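Local coordinates for solute Binding Protein BlMnBP1, Blac_00780 in complex with mannopentaose (Bifidobacterium, PDB 6I5W) that probably captures manno-oligosaccharides derived from beta-mannan and delivers them to its ABC transporter as the extracellular solute-binding protein, at residues D80-M85 and G308-I313; T22-M27 and E319-F324; S70-L75 and M86-D91; Y298-G303 and I363-A368; K140-E145 and E260-V265. All coordinates share one frame; numbering follows the deposited sequence.

In the fold
Interactions 1, 2 and 3 form one connected group: centres of 1 and 2 lie about 8 Å apart, those of 1 and 3 lie about 11 Å apart, and all three pairs touch. They build one end of the molecule around strands 22-28, 84-86 and 298-309. Interaction 4 uses the start of strand 298-309 close to the bound mannose units, about 28 Å centre to centre from interaction 1. Interaction 5, about 42 Å from interaction 1, lies across the chain's centre. Along the chain, the loop closed by interaction 2 encloses interactions 1, 3 and 5, while interaction 4 crosses it. These returns are consistent with a two-lobed solute-binding fold joined by strands passing between the lobes.

Interaction 1 of 5, residues D80-M85 and G308-I313; sequences DSWDIM and GINKNI. With ZN (zinc ion), chain U.
Two backbone carbonyls grip the amide nitrogen N310 ND2. W82 O accepts from it at 2.6 Å with an N-H...O angle of 166°, lying in the plane of the amide, and N79 O just upstream accepts too. The same amide stacks on the indole of W82, the two planes only 7° apart, while N310 CB sits 3.3 Å from the centroid of the six-membered ring in a CH-pi contact. M85 CE covers the opposite ring face. Placing CG between backbone N and carbonyl carbon (chi1 60°) swings the W82 ring across the N310 side chain. An alanine in place of W82 would remove this platform and would probably leave the N310 amide, still hydrogen-bonded, without its stacking partner and M85 CE without the ring face it covers. N310 OD1 accepts from N312 N at 3.1 Å, making an Asx turn. Antiparallel pairing runs from I84-I309 to M85-G308, where G308 N donates to M85 O at 2.7 Å. The carboxylate of D83 chelates a zinc ion completed by K317 and two waters; its OD1 also accepts from T25 N. Helix 67-77 touches W82 and M85, helix 315-330 touches I84, and strand 84-86 runs between strands 22-28 and 298-309.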
# COMPACT_ATOMS: atom_id res chain seq x y z
N ASP A 80 4.32 -3.48 26.48
CA ASP A 80 5.62 -2.99 26.01
C ASP A 80 6.43 -4.09 25.34
O ASP A 80 7.66 -3.98 25.25
CB ASP A 80 6.42 -2.38 27.16
CG ASP A 80 6.78 -3.40 28.28
OD1 ASP A 80 6.25 -4.54 28.30
OD2 ASP A 80 7.61 -3.03 29.15
N SER A 81 5.75 -5.14 24.87
CA SER A 81 6.35 -6.28 24.19
C SER A 81 6.91 -5.95 22.81
O SER A 81 7.47 -6.84 22.17
CB SER A 81 5.31 -7.38 23.99
OG SER A 81 4.17 -6.87 23.32
N TRP A 82 6.70 -4.73 22.32
CA TRP A 82 7.26 -4.32 21.04
C TRP A 82 7.60 -2.84 21.14
O TRP A 82 6.96 -2.09 21.88
CB TRP A 82 6.27 -4.56 19.90
CG TRP A 82 5.09 -3.79 20.17
CD1 TRP A 82 4.06 -4.14 20.99
CD2 TRP A 82 4.79 -2.47 19.70
NE1 TRP A 82 3.12 -3.14 21.03
CE2 TRP A 82 3.55 -2.10 20.25
CE3 TRP A 82 5.43 -1.58 18.84
CZ2 TRP A 82 2.94 -0.87 19.98
CZ3 TRP A 82 4.82 -0.36 18.55
CH2 TRP A 82 3.59 -0.01 19.14
N ASP A 83 8.60 -2.44 20.37
CA ASP A 83 9.07 -1.07 20.35
C ASP A 83 8.66 -0.34 19.09
O ASP A 83 8.12 0.77 19.16
CB ASP A 83 10.61 -1.06 20.51
CG ASP A 83 11.08 -2.06 21.55
OD1 ASP A 83 11.06 -3.29 21.30
OD2 ASP A 83 11.47 -1.63 22.66
N ILE A 84 8.92 -0.92 17.94
CA ILE A 84 8.45 -0.38 16.68
C ILE A 84 7.59 -1.43 16.01
O ILE A 84 7.96 -2.61 15.97
CB ILE A 84 9.59 -0.00 15.72
CG1 ILE A 84 10.57 0.99 16.34
CG2 ILE A 84 8.99 0.60 14.43
CD1 ILE A 84 11.85 1.07 15.56
N MET A 85 6.48 -0.99 15.44
CA MET A 85 5.73 -1.79 14.49
C MET A 85 5.37 -0.94 13.27
O MET A 85 5.29 0.30 13.33
CB MET A 85 4.49 -2.40 15.14
CG MET A 85 3.32 -1.49 15.33
SD MET A 85 1.77 -2.45 15.54
CE MET A 85 2.11 -3.42 16.99
N GLY A 308 5.61 2.93 13.39
CA GLY A 308 5.00 3.46 14.61
C GLY A 308 5.76 3.02 15.85
O GLY A 308 6.22 1.88 15.93
N ILE A 309 5.86 3.92 16.84
CA ILE A 309 6.68 3.66 18.02
C ILE A 309 5.79 3.53 19.26
O ILE A 309 4.96 4.40 19.55
CB ILE A 309 7.73 4.76 18.24
CG1 ILE A 309 8.79 4.71 17.17
CG2 ILE A 309 8.38 4.57 19.60
CD1 ILE A 309 9.83 5.82 17.30
N ASN A 310 6.00 2.44 19.99
CA ASN A 310 5.17 2.09 21.13
C ASN A 310 5.27 3.15 22.23
O ASN A 310 6.34 3.39 22.78
CB ASN A 310 5.59 0.72 21.68
CG ASN A 310 4.57 0.12 22.66
OD1 ASN A 310 3.60 0.77 23.08
ND2 ASN A 310 4.78 -1.15 22.99
N LYS A 311 4.13 3.77 22.51
CA LYS A 311 3.98 4.78 23.56
C LYS A 311 4.34 4.25 24.93
O LYS A 311 4.62 5.06 25.83
CB LYS A 311 2.51 5.23 23.48
CG LYS A 311 1.96 5.98 24.61
CD LYS A 311 0.42 5.87 24.55
CE LYS A 311 -0.01 4.46 24.94
NZ LYS A 311 -1.25 4.41 25.75
N ASN A 312 4.35 2.94 25.11
CA ASN A 312 4.42 2.35 26.44
C ASN A 312 5.84 2.01 26.86
O ASN A 312 6.05 1.70 28.03
CB ASN A 312 3.57 1.08 26.50
CG ASN A 312 2.05 1.38 26.42
OD1 ASN A 312 1.61 2.49 26.69
ND2 ASN A 312 1.27 0.37 26.03
N ILE A 313 6.82 2.09 25.96
CA ILE A 313 8.18 1.74 26.33
C ILE A 313 8.88 2.90 27.03
O ILE A 313 8.39 4.04 27.05
CB ILE A 313 8.99 1.28 25.09
CG1 ILE A 313 9.23 2.43 24.12
CG2 ILE A 313 8.30 0.09 24.44
CD1 ILE A 313 9.60 1.95 22.66
ZN ZN U . 11.37 -3.66 23.36
O HOH W 1 10.21 -5.54 24.45
O HOH W 2 9.77 -2.74 25.13

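Interaction 2 of 5, residues T22-M27 and E319-F324; sequences TTITFM and EASMIF. With ZN (zinc ion), chain Y.
F26 and F324 meet as an offset edge-to-face pair, with the edge of F324 directed at the face of F26. The evidence is a 67° angle between ring planes and a centroid separation of 5.8 Å; F26 CD2 and F324 CE2 make the nearest approach. Both rings point into the strand-helix interface, each with CG anti to the backbone N (chi1 177° in F26, and nearly the same in F324), one from the strand and the other from the helix. Each has a further edge-to-face partner, W43 for F26 and F50 for F324. I24 spreads its two branches over the helix: CG2 lies 3.9 Å from A320 CB and 3.7 Å from S321 OG, whereas CD1 reaches along to F324 CB at 4.2 Å. The S321 hydroxyl is hydrogen-bonded to K317 O, a helix-internal bond, so its contact with I24 is packing. At the strand's start, T22 CG2 presses on A320 CB at 3.6 Å. No hydrogen bond joins the two segments. The axes of the 22-27 and 319-324 segments cross at -58° and approach to 8.9 Å. Such a helix laid obliquely on a sheet through apolar side chains is the layered alpha/beta construction of periplasmic-type binding protein lobes, here bringing helix 315-330 back onto strand 22-28.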
# COMPACT_ATOMS: atom_id res chain seq x y z
N THR A 22 20.57 -0.37 24.42
CA THR A 22 19.34 -1.08 24.71
C THR A 22 19.04 -2.05 23.58
O THR A 22 19.76 -2.13 22.57
CB THR A 22 18.16 -0.13 24.92
OG1 THR A 22 17.00 -0.90 25.26
CG2 THR A 22 17.87 0.67 23.67
N THR A 23 17.96 -2.81 23.75
CA THR A 23 17.48 -3.73 22.74
C THR A 23 16.06 -3.34 22.39
O THR A 23 15.20 -3.25 23.28
CB THR A 23 17.52 -5.18 23.23
OG1 THR A 23 18.88 -5.61 23.29
CG2 THR A 23 16.69 -6.06 22.28
N ILE A 24 15.81 -3.08 21.11
CA ILE A 24 14.47 -2.74 20.65
C ILE A 24 13.97 -3.85 19.72
O ILE A 24 14.74 -4.56 19.06
CB ILE A 24 14.40 -1.38 19.94
CG1 ILE A 24 15.44 -1.29 18.83
CG2 ILE A 24 14.62 -0.23 20.90
CD1 ILE A 24 15.40 0.04 18.10
N THR A 25 12.66 -4.01 19.71
CA THR A 25 12.01 -5.04 18.93
C THR A 25 11.19 -4.38 17.82
O THR A 25 10.35 -3.51 18.09
CB THR A 25 11.15 -5.91 19.84
OG1 THR A 25 12.03 -6.72 20.63
CG2 THR A 25 10.20 -6.75 19.05
N PHE A 26 11.46 -4.80 16.60
CA PHE A 26 10.88 -4.24 15.38
C PHE A 26 9.97 -5.31 14.80
O PHE A 26 10.45 -6.36 14.37
CB PHE A 26 12.00 -3.89 14.41
CG PHE A 26 11.56 -3.36 13.08
CD1 PHE A 26 10.35 -2.74 12.92
CD2 PHE A 26 12.38 -3.52 11.95
CE1 PHE A 26 9.96 -2.25 11.69
CE2 PHE A 26 11.99 -3.04 10.71
CZ PHE A 26 10.79 -2.40 10.59
N MET A 27 8.66 -5.09 14.87
CA MET A 27 7.71 -5.91 14.14
C MET A 27 7.45 -5.33 12.75
O MET A 27 7.22 -4.11 12.61
CB MET A 27 6.37 -6.00 14.88
CG MET A 27 6.37 -6.77 16.19
SD MET A 27 4.79 -6.47 17.04
CE MET A 27 3.57 -7.18 15.93
N GLU A 319 13.72 6.64 22.41
CA GLU A 319 14.84 7.32 21.77
C GLU A 319 15.49 6.41 20.74
O GLU A 319 15.71 6.80 19.59
CB GLU A 319 15.89 7.75 22.81
CG GLU A 319 15.89 9.22 23.22
CD GLU A 319 17.17 9.61 24.00
OE1 GLU A 319 17.13 9.80 25.24
OE2 GLU A 319 18.26 9.71 23.40
N ALA A 320 15.83 5.19 21.16
CA ALA A 320 16.48 4.24 20.27
C ALA A 320 15.57 3.93 19.08
O ALA A 320 16.03 3.87 17.95
CB ALA A 320 16.85 2.98 21.04
N SER A 321 14.28 3.73 19.33
CA SER A 321 13.34 3.49 18.25
C SER A 321 13.35 4.67 17.27
O SER A 321 13.49 4.49 16.06
CB SER A 321 11.95 3.23 18.82
OG SER A 321 11.93 1.99 19.54
N MET A 322 13.27 5.90 17.78
CA MET A 322 13.16 7.03 16.87
C MET A 322 14.44 7.23 16.06
O MET A 322 14.39 7.62 14.89
CB MET A 322 12.77 8.26 17.66
CG MET A 322 12.19 9.33 16.76
SD MET A 322 11.64 10.78 17.65
CE MET A 322 10.21 10.13 18.53
N ILE A 323 15.58 6.93 16.67
CA ILE A 323 16.86 7.00 15.97
C ILE A 323 16.88 6.01 14.83
O ILE A 323 17.31 6.32 13.73
CB ILE A 323 18.00 6.76 16.98
CG1 ILE A 323 18.11 7.96 17.94
CG2 ILE A 323 19.35 6.56 16.31
CD1 ILE A 323 18.99 7.68 19.12
N PHE A 324 16.44 4.77 15.09
CA PHE A 324 16.46 3.74 14.06
C PHE A 324 15.55 4.14 12.91
O PHE A 324 15.94 4.09 11.73
CB PHE A 324 16.02 2.42 14.68
CG PHE A 324 15.98 1.29 13.70
CD1 PHE A 324 17.15 0.81 13.13
CD2 PHE A 324 14.77 0.71 13.32
CE1 PHE A 324 17.12 -0.23 12.21
CE2 PHE A 324 14.74 -0.31 12.41
CZ PHE A 324 15.91 -0.78 11.86
ZN ZN Y . 19.23 9.67 25.25

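Interaction 3 of 5, residues S70-L75 and M86-D91; sequences SALTRL and MIPAVD
L72 CD2 and V90 CG1 make the closest contact between helix and loop, 3.5 Å apart, as their side chains slide past one another in opposite directions. L75 CD2 reaches the same methyl at 3.9 Å, so V90 CG1 is held by two leucines. The P88 ring takes the rest: A71 CB meets its CG at 3.7 Å, L72 CG its CB at 4.0 Å, and L75 CD2 its CD, also at 4.0 Å. No hydrogen bond crosses; the interface is apolar carbon against carbon. L75 extends CG anti to its own N (chi1 -164°), which carries CD2 to both P88 and V90. In the next shell, an inverse gamma turn centred on A89 brings V90 back beside P88, with V90 N donating weakly to P88 O at 2.8 Å. M86 O accepts from Y67 OH, a bond that ties the start of the loop to the helix as well. Along the chain helix 67-77 links strand 57-63 to strand 84-86, which flank strand 22-28 in parallel, a beta-alpha-beta crossover. The loop leaving strand 84-86 folds along this helix, while helix 95-98 adds F95 against V90 and Y98 against L75, and W82 packs beside L75.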
# COMPACT_ATOMS: atom_id res chain seq x y z
N SER A 70 -2.02 -9.79 12.86
CA SER A 70 -1.16 -10.05 14.00
C SER A 70 -0.72 -8.74 14.68
O SER A 70 -0.66 -8.66 15.92
CB SER A 70 0.06 -10.86 13.56
OG SER A 70 0.82 -11.32 14.67
N ALA A 71 -0.43 -7.70 13.90
CA ALA A 71 -0.02 -6.45 14.52
C ALA A 71 -1.16 -5.78 15.25
O ALA A 71 -0.94 -5.11 16.27
CB ALA A 71 0.54 -5.48 13.48
N LEU A 72 -2.37 -5.91 14.72
CA LEU A 72 -3.53 -5.36 15.40
C LEU A 72 -3.78 -6.06 16.73
O LEU A 72 -4.15 -5.42 17.71
CB LEU A 72 -4.75 -5.48 14.50
CG LEU A 72 -5.30 -4.18 13.92
CD1 LEU A 72 -6.48 -4.50 13.03
CD2 LEU A 72 -5.72 -3.24 14.99
N THR A 73 -3.58 -7.37 16.77
CA THR A 73 -3.72 -8.08 18.03
C THR A 73 -2.70 -7.58 19.05
O THR A 73 -3.06 -7.21 20.17
CB THR A 73 -3.55 -9.58 17.82
OG1 THR A 73 -4.59 -10.03 16.96
CG2 THR A 73 -3.64 -10.31 19.16
N ARG A 74 -1.42 -7.57 18.69
CA ARG A 74 -0.41 -7.11 19.63
C ARG A 74 -0.73 -5.71 20.10
O ARG A 74 -0.63 -5.40 21.28
CB ARG A 74 0.99 -7.14 18.99
CG ARG A 74 1.47 -8.54 18.63
CD ARG A 74 2.03 -9.29 19.85
NE ARG A 74 3.24 -8.65 20.34
CZ ARG A 74 4.46 -8.99 19.95
NH1 ARG A 74 4.64 -9.97 19.08
NH2 ARG A 74 5.50 -8.33 20.45
N LEU A 75 -1.14 -4.85 19.18
CA LEU A 75 -1.37 -3.46 19.54
C LEU A 75 -2.42 -3.34 20.62
O LEU A 75 -2.30 -2.54 21.55
CB LEU A 75 -1.77 -2.70 18.28
CG LEU A 75 -1.70 -1.18 18.29
CD1 LEU A 75 -0.33 -0.72 18.69
CD2 LEU A 75 -2.10 -0.69 16.91
N MET A 86 5.17 -1.62 12.15
CA MET A 86 4.46 -1.03 11.02
C MET A 86 3.00 -0.83 11.42
O MET A 86 2.36 -1.73 11.98
CB MET A 86 4.58 -1.95 9.82
CG MET A 86 6.04 -2.27 9.43
SD MET A 86 7.09 -0.82 9.59
CE MET A 86 6.98 -0.06 8.00
N ILE A 87 2.47 0.36 11.20
CA ILE A 87 1.16 0.69 11.76
C ILE A 87 0.04 -0.02 11.00
O ILE A 87 -0.07 0.08 9.76
CB ILE A 87 0.94 2.22 11.78
CG1 ILE A 87 1.92 2.87 12.76
CG2 ILE A 87 -0.48 2.55 12.17
CD1 ILE A 87 2.03 4.39 12.64
N PRO A 88 -0.80 -0.80 11.74
CA PRO A 88 -1.90 -1.51 11.07
C PRO A 88 -3.13 -0.63 10.95
O PRO A 88 -3.06 0.57 11.18
CB PRO A 88 -2.14 -2.73 11.97
CG PRO A 88 -1.49 -2.40 13.29
CD PRO A 88 -0.74 -1.09 13.18
N ALA A 89 -4.26 -1.20 10.57
CA ALA A 89 -5.40 -0.39 10.17
C ALA A 89 -6.16 0.06 11.41
O ALA A 89 -7.18 -0.51 11.79
CB ALA A 89 -6.31 -1.16 9.22
N VAL A 90 -5.67 1.12 12.05
CA VAL A 90 -6.37 1.71 13.18
C VAL A 90 -6.80 3.12 12.82
O VAL A 90 -6.10 3.81 12.07
CB VAL A 90 -5.52 1.69 14.47
CG1 VAL A 90 -5.29 0.25 14.88
CG2 VAL A 90 -4.20 2.39 14.27
N ASP A 91 -7.99 3.51 13.29
CA ASP A 91 -8.51 4.84 12.99
C ASP A 91 -7.47 5.87 13.40
O ASP A 91 -6.74 5.68 14.37
CB ASP A 91 -9.82 5.09 13.73
CG ASP A 91 -10.91 4.08 13.37
OD1 ASP A 91 -10.94 3.62 12.20
OD2 ASP A 91 -11.73 3.73 14.26

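Interaction 4 of 5, residues Y298-G303 and I363-A368; sequences YATIAG and ITDAPA. With BMA (beta-D-mannopyranose), chain B.
The Y298 ring meets I363 at its edge: I363 CG2 lies near the ring plane, 4.2 Å from Y298 CD2, so this is a methyl against the rim. The other flat group, the carboxylate of D365, faces T300, whose CG2 is almost equidistant from its two oxygens and lies 4.0 Å from OD1. I363 sets CG1 between backbone N and carbonyl carbon (chi1 61°), which brings that carbon to 3.9 Å from T300 OG1 and leaves CG2 for the tyrosine. Beneath these side chains, T300 and I363 form a parallel beta bridge. I363 N donates to A299 O at 3.0 Å, and I301 N donates to I363 O at 2.6 Å, the pattern of a parallel bridge, in which one residue bonds to the residues before and after its partner; it joins strand 298-309 to the end of strand 361-363. A water lies between T300 OG1 and D365 OD1, 2.5 Å and 2.4 Å away; both lengths are too short to be trusted, so the bridge is doubtful. An alanine at T300 would remove the methyl that lies against the D365 carboxylate and the hydroxyl beside I363 CG1, and would probably leave the D365 carboxylate less confined. D365 belongs to the glycan pocket with A302 and G303, and mannose O3 lies 3.0 Å from G303 O.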
# COMPACT_ATOMS: atom_id res chain seq x y z
N TYR A 298 -3.89 9.19 -13.68
CA TYR A 298 -3.53 9.63 -12.34
C TYR A 298 -3.08 8.48 -11.46
O TYR A 298 -3.67 7.39 -11.47
CB TYR A 298 -4.72 10.30 -11.63
CG TYR A 298 -5.11 11.60 -12.20
CD1 TYR A 298 -6.01 11.67 -13.27
CD2 TYR A 298 -4.61 12.77 -11.69
CE1 TYR A 298 -6.38 12.88 -13.81
CE2 TYR A 298 -4.95 14.00 -12.26
CZ TYR A 298 -5.84 14.04 -13.32
OH TYR A 298 -6.22 15.23 -13.88
N ALA A 299 -2.07 8.73 -10.64
CA ALA A 299 -1.59 7.70 -9.72
C ALA A 299 -1.31 8.35 -8.38
O ALA A 299 -0.63 9.38 -8.30
CB ALA A 299 -0.36 6.99 -10.27
N THR A 300 -1.87 7.77 -7.33
CA THR A 300 -1.71 8.37 -6.02
C THR A 300 -0.40 7.89 -5.43
O THR A 300 -0.08 6.69 -5.51
CB THR A 300 -2.87 8.01 -5.09
OG1 THR A 300 -4.11 8.46 -5.63
CG2 THR A 300 -2.67 8.68 -3.72
N ILE A 301 0.38 8.81 -4.88
CA ILE A 301 1.51 8.42 -4.05
C ILE A 301 1.02 8.33 -2.62
O ILE A 301 0.50 9.31 -2.08
CB ILE A 301 2.67 9.43 -4.13
CG1 ILE A 301 3.01 9.74 -5.55
CG2 ILE A 301 3.91 8.84 -3.41
CD1 ILE A 301 4.16 10.65 -5.69
N ALA A 302 1.22 7.18 -2.00
CA ALA A 302 0.89 6.97 -0.59
C ALA A 302 2.01 6.16 0.06
O ALA A 302 2.83 5.60 -0.64
CB ALA A 302 -0.45 6.29 -0.46
N GLY A 303 2.04 6.11 1.38
CA GLY A 303 3.07 5.34 2.08
C GLY A 303 2.82 3.86 1.94
O GLY A 303 1.69 3.46 1.74
N ILE A 363 -0.38 12.29 -7.61
CA ILE A 363 -1.09 13.05 -6.59
C ILE A 363 -1.07 12.33 -5.25
O ILE A 363 -0.83 11.13 -5.14
CB ILE A 363 -2.57 13.31 -6.98
CG1 ILE A 363 -3.32 11.98 -7.15
CG2 ILE A 363 -2.65 14.11 -8.25
CD1 ILE A 363 -4.82 12.15 -7.19
N THR A 364 -1.38 13.11 -4.21
CA THR A 364 -1.48 12.63 -2.84
C THR A 364 -2.86 13.00 -2.31
O THR A 364 -3.27 14.17 -2.43
CB THR A 364 -0.39 13.25 -1.96
OG1 THR A 364 -0.37 14.68 -2.17
CG2 THR A 364 0.98 12.68 -2.33
N ASP A 365 -3.57 12.03 -1.75
CA ASP A 365 -4.84 12.31 -1.10
C ASP A 365 -4.72 13.50 -0.16
O ASP A 365 -3.84 13.57 0.72
CB ASP A 365 -5.31 11.07 -0.36
CG ASP A 365 -5.72 9.96 -1.30
OD1 ASP A 365 -6.04 10.32 -2.44
OD2 ASP A 365 -5.73 8.76 -0.93
N ALA A 366 -5.63 14.46 -0.35
CA ALA A 366 -5.73 15.58 0.54
C ALA A 366 -6.36 15.16 1.88
O ALA A 366 -7.14 14.20 1.95
CB ALA A 366 -6.56 16.68 -0.09
N PRO A 367 -6.05 15.88 2.95
CA PRO A 367 -6.70 15.60 4.24
C PRO A 367 -8.19 15.90 4.18
O PRO A 367 -8.70 16.61 3.33
CB PRO A 367 -5.98 16.55 5.20
CG PRO A 367 -5.57 17.69 4.33
CD PRO A 367 -5.18 17.06 3.01
N ALA A 368 -8.89 15.28 5.12
CA ALA A 368 -10.29 15.61 5.30
C ALA A 368 -10.41 17.10 5.68
O ALA A 368 -9.44 17.76 6.02
CB ALA A 368 -10.90 14.72 6.36
C1 BMA B . 1.01 -2.56 1.85
C2 BMA B . 1.07 -1.43 0.87
C3 BMA B . 0.61 -0.21 1.64
C4 BMA B . -0.66 -0.43 2.42
C5 BMA B . -0.68 -1.74 3.20
C6 BMA B . -2.07 -2.08 3.69
O2 BMA B . 0.24 -1.60 -0.29
O3 BMA B . 0.47 0.91 0.76
O4 BMA B . -0.67 0.63 3.41
O5 BMA B . -0.27 -2.75 2.32
O6 BMA B . -1.98 -3.24 4.44
O HOH W 3 -6.07 8.45 -4.01

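Interaction 5 of 5, residues K140-E145 and E260-V265; sequences KKVFEE and EIATMV. With ZN (zinc ion), chain C.
A short helix, 140-145, follows directly on the long strand 123-139 and packs against strand 261-267, an antiparallel neighbour of that strand in the sheet. V142 and A262 form the centre, their CA atoms 5.8 Å apart. With CG1 anti to the backbone N (chi1 171°), V142 directs this methyl onto A262 CB at 3.4 Å, tighter than usual van der Waals contact. F143 supplies the second point of contact: its CE1 lies 3.7 Å from T263 CG2, which sits at the ring edge and near the ring plane, the two side chains crossing at about a right angle. F143 CE1 is also 4.3 Å from A262 CB. The T263 hydroxyl is hydrogen-bonded to P173 O, while its CG2 methyl meets the F143 ring. No hydrogen bond links the two segments, and the axes of the 140-145 and 261-265 segments run at 121°, 7.9 Å apart at their closest. This is helix-on-sheet packing in the lobe distant from strand 22-28, where strand 261-267 also pairs in parallel with strand 172-174. I165 of helix 155-168 touches V142, F143 and A262 together, closing the apolar cluster with a second helix, and the Y138 ring meets F143 with planes at about 50°. On the helix itself, K141 NZ and E145 OE2 form a salt bridge of 3.4 Å one turn apart. E144 is exposed and binds a zinc ion through OE2 at 2.0 Å.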
# COMPACT_ATOMS: atom_id res chain seq x y z
N LYS A 140 6.70 -7.63 -19.53
CA LYS A 140 6.79 -7.02 -20.85
C LYS A 140 6.93 -8.09 -21.93
O LYS A 140 6.42 -7.93 -23.04
CB LYS A 140 7.97 -6.05 -20.90
CG LYS A 140 7.87 -4.92 -19.90
CD LYS A 140 9.25 -4.54 -19.35
CE LYS A 140 9.40 -3.04 -19.12
NZ LYS A 140 10.84 -2.63 -19.20
N LYS A 141 7.59 -9.21 -21.61
CA LYS A 141 7.77 -10.27 -22.59
C LYS A 141 6.43 -10.89 -22.97
O LYS A 141 6.19 -11.18 -24.15
CB LYS A 141 8.74 -11.32 -22.03
CG LYS A 141 8.51 -12.70 -22.62
CD LYS A 141 9.51 -13.73 -22.16
CE LYS A 141 8.84 -15.11 -22.15
NZ LYS A 141 8.10 -15.42 -23.41
N VAL A 142 5.53 -11.09 -21.99
CA VAL A 142 4.18 -11.60 -22.25
C VAL A 142 3.39 -10.61 -23.10
O VAL A 142 2.74 -11.00 -24.08
CB VAL A 142 3.47 -11.89 -20.91
CG1 VAL A 142 1.99 -12.20 -21.13
CG2 VAL A 142 4.19 -12.99 -20.13
N PHE A 143 3.49 -9.32 -22.78
CA PHE A 143 2.82 -8.30 -23.56
C PHE A 143 3.32 -8.29 -25.00
O PHE A 143 2.53 -8.12 -25.93
CB PHE A 143 3.02 -6.92 -22.92
CG PHE A 143 1.95 -6.56 -21.93
CD1 PHE A 143 1.63 -7.42 -20.90
CD2 PHE A 143 1.27 -5.37 -22.04
CE1 PHE A 143 0.63 -7.10 -19.99
CE2 PHE A 143 0.29 -5.04 -21.14
CZ PHE A 143 -0.03 -5.90 -20.11
N GLU A 144 4.62 -8.43 -25.21
CA GLU A 144 5.17 -8.45 -26.57
C GLU A 144 4.67 -9.67 -27.32
O GLU A 144 4.23 -9.57 -28.47
CB GLU A 144 6.70 -8.45 -26.50
CG GLU A 144 7.25 -7.13 -26.05
CD GLU A 144 8.66 -7.21 -25.52
OE1 GLU A 144 9.13 -8.34 -25.23
OE2 GLU A 144 9.29 -6.15 -25.40
N GLU A 145 4.73 -10.84 -26.68
CA GLU A 145 4.24 -12.06 -27.30
C GLU A 145 2.82 -11.90 -27.82
O GLU A 145 2.48 -12.41 -28.88
CB GLU A 145 4.28 -13.18 -26.29
CG GLU A 145 4.33 -14.56 -26.82
CD GLU A 145 5.36 -15.39 -26.07
OE1 GLU A 145 6.46 -15.63 -26.63
OE2 GLU A 145 5.09 -15.77 -24.90
N GLU A 260 4.70 -16.59 -16.70
CA GLU A 260 3.50 -17.38 -16.53
C GLU A 260 2.30 -16.54 -16.11
O GLU A 260 1.18 -17.03 -16.13
CB GLU A 260 3.73 -18.47 -15.48
CG GLU A 260 4.58 -19.65 -15.92
CD GLU A 260 4.71 -20.74 -14.83
OE1 GLU A 260 5.85 -21.06 -14.47
OE2 GLU A 260 3.69 -21.27 -14.33
N ILE A 261 2.53 -15.29 -15.71
CA ILE A 261 1.50 -14.34 -15.35
C ILE A 261 1.82 -13.05 -16.07
O ILE A 261 2.97 -12.58 -16.08
CB ILE A 261 1.44 -14.10 -13.83
CG1 ILE A 261 0.93 -15.35 -13.12
CG2 ILE A 261 0.55 -12.92 -13.49
CD1 ILE A 261 1.25 -15.36 -11.59
N ALA A 262 0.79 -12.45 -16.67
CA ALA A 262 1.01 -11.21 -17.40
C ALA A 262 0.88 -9.99 -16.50
O ALA A 262 1.66 -9.04 -16.66
CB ALA A 262 0.02 -11.11 -18.57
N THR A 263 -0.13 -9.95 -15.61
CA THR A 263 -0.40 -8.76 -14.82
C THR A 263 -0.84 -9.19 -13.41
O THR A 263 -1.44 -10.25 -13.20
CB THR A 263 -1.51 -7.82 -15.36
OG1 THR A 263 -2.79 -8.49 -15.32
CG2 THR A 263 -1.25 -7.38 -16.77
N MET A 264 -0.53 -8.32 -12.47
CA MET A 264 -0.99 -8.37 -11.08
C MET A 264 -1.20 -6.94 -10.62
O MET A 264 -0.35 -6.06 -10.85
CB MET A 264 0.02 -9.10 -10.22
CG MET A 264 -0.05 -10.63 -10.29
SD MET A 264 0.93 -11.32 -8.95
CE MET A 264 2.54 -11.53 -9.70
N VAL A 265 -2.33 -6.69 -9.97
CA VAL A 265 -2.69 -5.35 -9.50
C VAL A 265 -2.15 -5.18 -8.09
O VAL A 265 -2.74 -5.67 -7.11
CB VAL A 265 -4.20 -5.16 -9.59
CG1 VAL A 265 -4.64 -3.73 -9.36
CG2 VAL A 265 -4.68 -5.53 -11.01
ZN ZN C . 11.24 -6.10 -25.19